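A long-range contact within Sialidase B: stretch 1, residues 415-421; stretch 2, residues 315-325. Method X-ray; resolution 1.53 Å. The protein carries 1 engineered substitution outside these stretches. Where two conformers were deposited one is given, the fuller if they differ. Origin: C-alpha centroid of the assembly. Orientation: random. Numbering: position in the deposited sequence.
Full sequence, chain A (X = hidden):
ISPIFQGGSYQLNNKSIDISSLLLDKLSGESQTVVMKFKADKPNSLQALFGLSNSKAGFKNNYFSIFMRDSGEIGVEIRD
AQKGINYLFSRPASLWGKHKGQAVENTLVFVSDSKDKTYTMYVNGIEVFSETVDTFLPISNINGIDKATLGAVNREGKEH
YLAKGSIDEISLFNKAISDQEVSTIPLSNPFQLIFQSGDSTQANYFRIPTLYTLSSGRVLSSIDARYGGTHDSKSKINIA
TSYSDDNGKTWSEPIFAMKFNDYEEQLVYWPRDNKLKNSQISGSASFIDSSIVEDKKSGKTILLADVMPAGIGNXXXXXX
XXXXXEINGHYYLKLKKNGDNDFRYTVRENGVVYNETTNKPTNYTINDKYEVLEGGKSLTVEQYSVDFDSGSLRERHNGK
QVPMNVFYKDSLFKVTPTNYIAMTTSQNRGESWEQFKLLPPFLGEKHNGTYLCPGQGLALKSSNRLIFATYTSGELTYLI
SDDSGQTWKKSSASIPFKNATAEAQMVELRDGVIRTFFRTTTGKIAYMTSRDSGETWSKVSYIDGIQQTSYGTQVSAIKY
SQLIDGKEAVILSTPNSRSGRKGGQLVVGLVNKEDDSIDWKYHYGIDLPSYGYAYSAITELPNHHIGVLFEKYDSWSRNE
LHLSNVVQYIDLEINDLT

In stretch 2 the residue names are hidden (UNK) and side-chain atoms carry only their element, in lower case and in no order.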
# COMPACT_ATOMS: atom_id res chain seq x y z
N VAL A 415 -8.32 -12.54 24.21
CA VAL A 415 -8.10 -13.71 23.37
C VAL A 415 -6.63 -14.10 23.36
O VAL A 415 -5.76 -13.32 23.77
CB VAL A 415 -8.57 -13.47 21.92
CG1 VAL A 415 -10.06 -13.16 21.89
CG2 VAL A 415 -7.80 -12.34 21.28
N THR A 416 -6.35 -15.31 22.89
CA THR A 416 -4.99 -15.78 22.73
C THR A 416 -4.21 -14.84 21.82
O THR A 416 -4.72 -14.41 20.78
CB THR A 416 -5.00 -17.20 22.11
OG1 THR A 416 -5.72 -18.10 22.97
CG2 THR A 416 -3.60 -17.71 21.89
N PRO A 417 -2.98 -14.46 22.22
CA PRO A 417 -2.14 -13.56 21.41
C PRO A 417 -1.58 -14.27 20.20
O PRO A 417 -0.41 -14.60 20.15
CB PRO A 417 -1.01 -13.18 22.37
CG PRO A 417 -0.91 -14.36 23.30
CD PRO A 417 -2.34 -14.79 23.50
N THR A 418 -2.44 -14.51 19.21
CA THR A 418 -2.03 -15.17 17.99
C THR A 418 -2.81 -14.55 16.85
O THR A 418 -3.64 -13.68 17.10
CB THR A 418 -2.29 -16.70 18.06
OG1 THR A 418 -1.64 -17.36 16.96
CG2 THR A 418 -3.78 -17.00 18.06
N ASN A 419 -2.56 -14.97 15.62
CA ASN A 419 -3.28 -14.41 14.47
C ASN A 419 -4.52 -15.22 14.10
O ASN A 419 -4.53 -16.45 14.22
CB ASN A 419 -2.36 -14.30 13.26
CG ASN A 419 -1.75 -15.63 12.89
OD1 ASN A 419 -0.92 -16.16 13.63
ND2 ASN A 419 -2.16 -16.19 11.75
N TYR A 420 -5.56 -14.51 13.65
CA TYR A 420 -6.82 -15.13 13.26
C TYR A 420 -7.21 -14.69 11.85
O TYR A 420 -6.62 -13.76 11.31
CB TYR A 420 -7.95 -14.74 14.22
CG TYR A 420 -7.68 -15.04 15.68
CD1 TYR A 420 -6.86 -14.21 16.44
CD2 TYR A 420 -8.24 -16.15 16.29
CE1 TYR A 420 -6.62 -14.48 17.78
CE2 TYR A 420 -8.00 -16.43 17.62
CZ TYR A 420 -7.19 -15.60 18.35
OH TYR A 420 -6.95 -15.88 19.68
N ILE A 421 -8.21 -15.35 11.27
CA ILE A 421 -8.83 -14.87 10.04
C ILE A 421 -10.28 -14.54 10.34
O ILE A 421 -10.96 -15.33 11.01
CB ILE A 421 -8.78 -15.91 8.91
CG1 ILE A 421 -7.33 -16.23 8.54
CG2 ILE A 421 -9.51 -15.41 7.65
CD1 ILE A 421 -7.18 -17.27 7.42
N UNK A 315 5.47 -11.56 13.78
CA UNK A 315 6.71 -11.92 14.46
C UNK A 315 6.52 -12.44 15.89
O UNK A 315 7.34 -13.24 16.35
c UNK A 315 7.57 -9.85 15.62
n UNK A 315 8.64 -9.74 16.40
o UNK A 315 6.52 -9.26 15.85
c UNK A 315 7.70 -10.76 14.42
N UNK A 316 5.46 -12.02 16.57
CA UNK A 316 5.27 -12.44 17.96
C UNK A 316 4.00 -13.25 18.23
O UNK A 316 3.70 -13.56 19.38
o UNK A 316 3.54 -10.29 17.68
c UNK A 316 4.26 -10.22 18.67
c UNK A 316 5.37 -11.23 18.90
n UNK A 316 4.14 -9.27 19.58
N UNK A 317 3.27 -13.59 17.17
CA UNK A 317 2.06 -14.39 17.31
C UNK A 317 2.42 -15.80 17.76
O UNK A 317 3.36 -16.40 17.22
c UNK A 317 1.31 -14.44 15.99
N UNK A 318 1.68 -16.33 18.73
CA UNK A 318 1.89 -17.69 19.21
C UNK A 318 1.61 -18.70 18.10
O UNK A 318 0.46 -18.91 17.72
c UNK A 318 0.99 -17.97 20.42
c UNK A 318 1.33 -19.27 21.13
n UNK A 318 0.97 -19.35 22.40
o UNK A 318 1.88 -20.21 20.54
N UNK A 319 2.67 -19.34 17.60
CA UNK A 319 2.55 -20.25 16.46
C UNK A 319 1.94 -21.59 16.83
O UNK A 319 1.52 -22.34 15.95
c UNK A 319 3.92 -20.47 15.81
c UNK A 319 4.61 -19.19 15.35
c UNK A 319 4.47 -17.23 13.78
c UNK A 319 3.74 -18.44 14.34
n UNK A 319 4.81 -16.25 14.84
N UNK A 320 1.88 -21.89 18.13
CA UNK A 320 1.44 -23.21 18.59
C UNK A 320 0.09 -23.18 19.31
O UNK A 320 -0.21 -24.05 20.13
c UNK A 320 2.50 -23.82 19.50
N UNK A 321 -0.73 -22.18 18.98
CA UNK A 321 -2.03 -22.04 19.61
C UNK A 321 -3.00 -21.39 18.63
O UNK A 321 -2.72 -20.32 18.09
c UNK A 321 -3.06 -21.36 21.82
o UNK A 321 -2.82 -21.24 23.04
o UNK A 321 -4.19 -21.61 21.37
c UNK A 321 -1.91 -21.16 20.86
N UNK A 322 -4.14 -22.05 18.40
CA UNK A 322 -5.15 -21.55 17.47
C UNK A 322 -6.03 -20.49 18.09
O UNK A 322 -6.68 -19.71 17.39
o UNK A 322 -6.92 -23.11 18.04
c UNK A 322 -6.04 -22.71 17.00
N UNK A 323 -6.07 -20.47 19.42
CA UNK A 323 -6.96 -19.57 20.14
C UNK A 323 -8.32 -20.17 20.42
O UNK A 323 -9.17 -19.52 21.03
N UNK A 324 -8.54 -21.41 19.98
CA UNK A 324 -9.83 -22.07 20.16
C UNK A 324 -9.69 -23.41 20.87
O UNK A 324 -8.71 -24.12 20.67
c UNK A 324 -12.26 -19.35 17.33
c UNK A 324 -10.06 -19.49 16.39
c UNK A 324 -10.78 -21.11 18.01
c UNK A 324 -11.29 -18.86 16.48
c UNK A 324 -9.82 -20.61 17.15
c UNK A 324 -10.51 -22.34 18.82
c UNK A 324 -12.01 -20.48 18.08
N UNK A 325 -10.69 -23.75 21.66
CA UNK A 325 -10.79 -25.09 22.22
C UNK A 325 -11.75 -25.93 21.38
O UNK A 325 -12.89 -25.53 21.15
c UNK A 325 -10.56 -27.08 26.83
c UNK A 325 -11.38 -26.18 25.91
n UNK A 325 -10.77 -26.72 28.26
c UNK A 325 -11.27 -25.05 23.67
c UNK A 325 -10.96 -26.32 24.46
O HOH W 1 2.09 -14.22 21.35
O HOH W 2 -4.36 -19.87 24.75
O HOH W 3 -6.36 -18.85 14.82
O HOH W 4 -8.42 -17.21 22.37

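Position 315 carries two side-chain carbons, the second bearing one oxygen and one nitrogen, and lies out of reach of stretch 1; the carboxamide makes it Asn315. Position 316 has the same atoms and is Asn316. Its backbone O accepts from water 1 (2.6 Å), which also donates to Pro417 O (2.8 Å).

At position 317 a single carbon points toward stretch 1, 3.7 Å from Asn419 OD1 and 4.0 Å from Thr418 CA. A lone CB identifies Ala317, and its CA lies only 4.2 Å from that of Thr418.

Position 318 again shows two carbons, the second with one oxygen and one nitrogen, and its CB comes within 4.2 Å of Thr418 CB. This is Asn318. Its main chain does the binding: Asn318 N donates to Pro417 O (3.1 Å) at a nearly straight 174°, while Thr418 OG1 donates to Asn318 O (2.7 Å).

Position 319 has four carbons in a row ending in nitrogen, its CA-to-CB bond pointing away from stretch 1; this is Lys319. Its NZ folds back to donate to Ala317 O (2.8 Å). Position 320 has one carbon, also pointing away, and is Ala320, whose N donates to Asn318 OD1 (2.9 Å) within the type I turn that begins at Asn318.

Position 321 closes that turn. Two carbons, the second carrying two oxygens, form a carboxylate, hence Asp321; its CG packs 3.7 Å from Thr416 CG2. Water 2 links Asp321 OD2 (2.7 Å) to Thr416 OG1 (2.9 Å).

At position 322 one carbon is followed by one oxygen, and the CA-to-CB bond points away from stretch 1; this is Ser322. Water 3 joins Ser322 O (2.7 Å) to Asn419 O (3.1 Å).

Position 323 has no side-chain atoms and is Gly323. An ideal CB would lie 2.4 Å from Tyr420 OH, a clash, and the backbone angles (90/-1) would also jam it against the preceding carbonyl. Thr416 OG1 instead approaches Gly323 CA at 3.4 Å.

At position 324 one carbon leads to a six-carbon ring without a hydroxyl, so this is Phe324. Its CE1 meets the edge of the Tyr420 ring at CD2 (3.8 Å), the two planes inclined at 77°. Position 325, four carbons ending in nitrogen, is Lys325, out of reach.

The contact thus combines two direct hydrogen bonds at Asn318 with close packing at Gly323 and the aromatic pair. Water 4 adds a further bridge, donating to Gly323 O (2.8 Å) and accepting from Thr416 N (2.9 Å), while Tyr420 OH donates to Thr416 O (2.9 Å), tying the loop of stretch 1 to its strand.

Stretch 2, residues 315-325: NNANKADSGFK
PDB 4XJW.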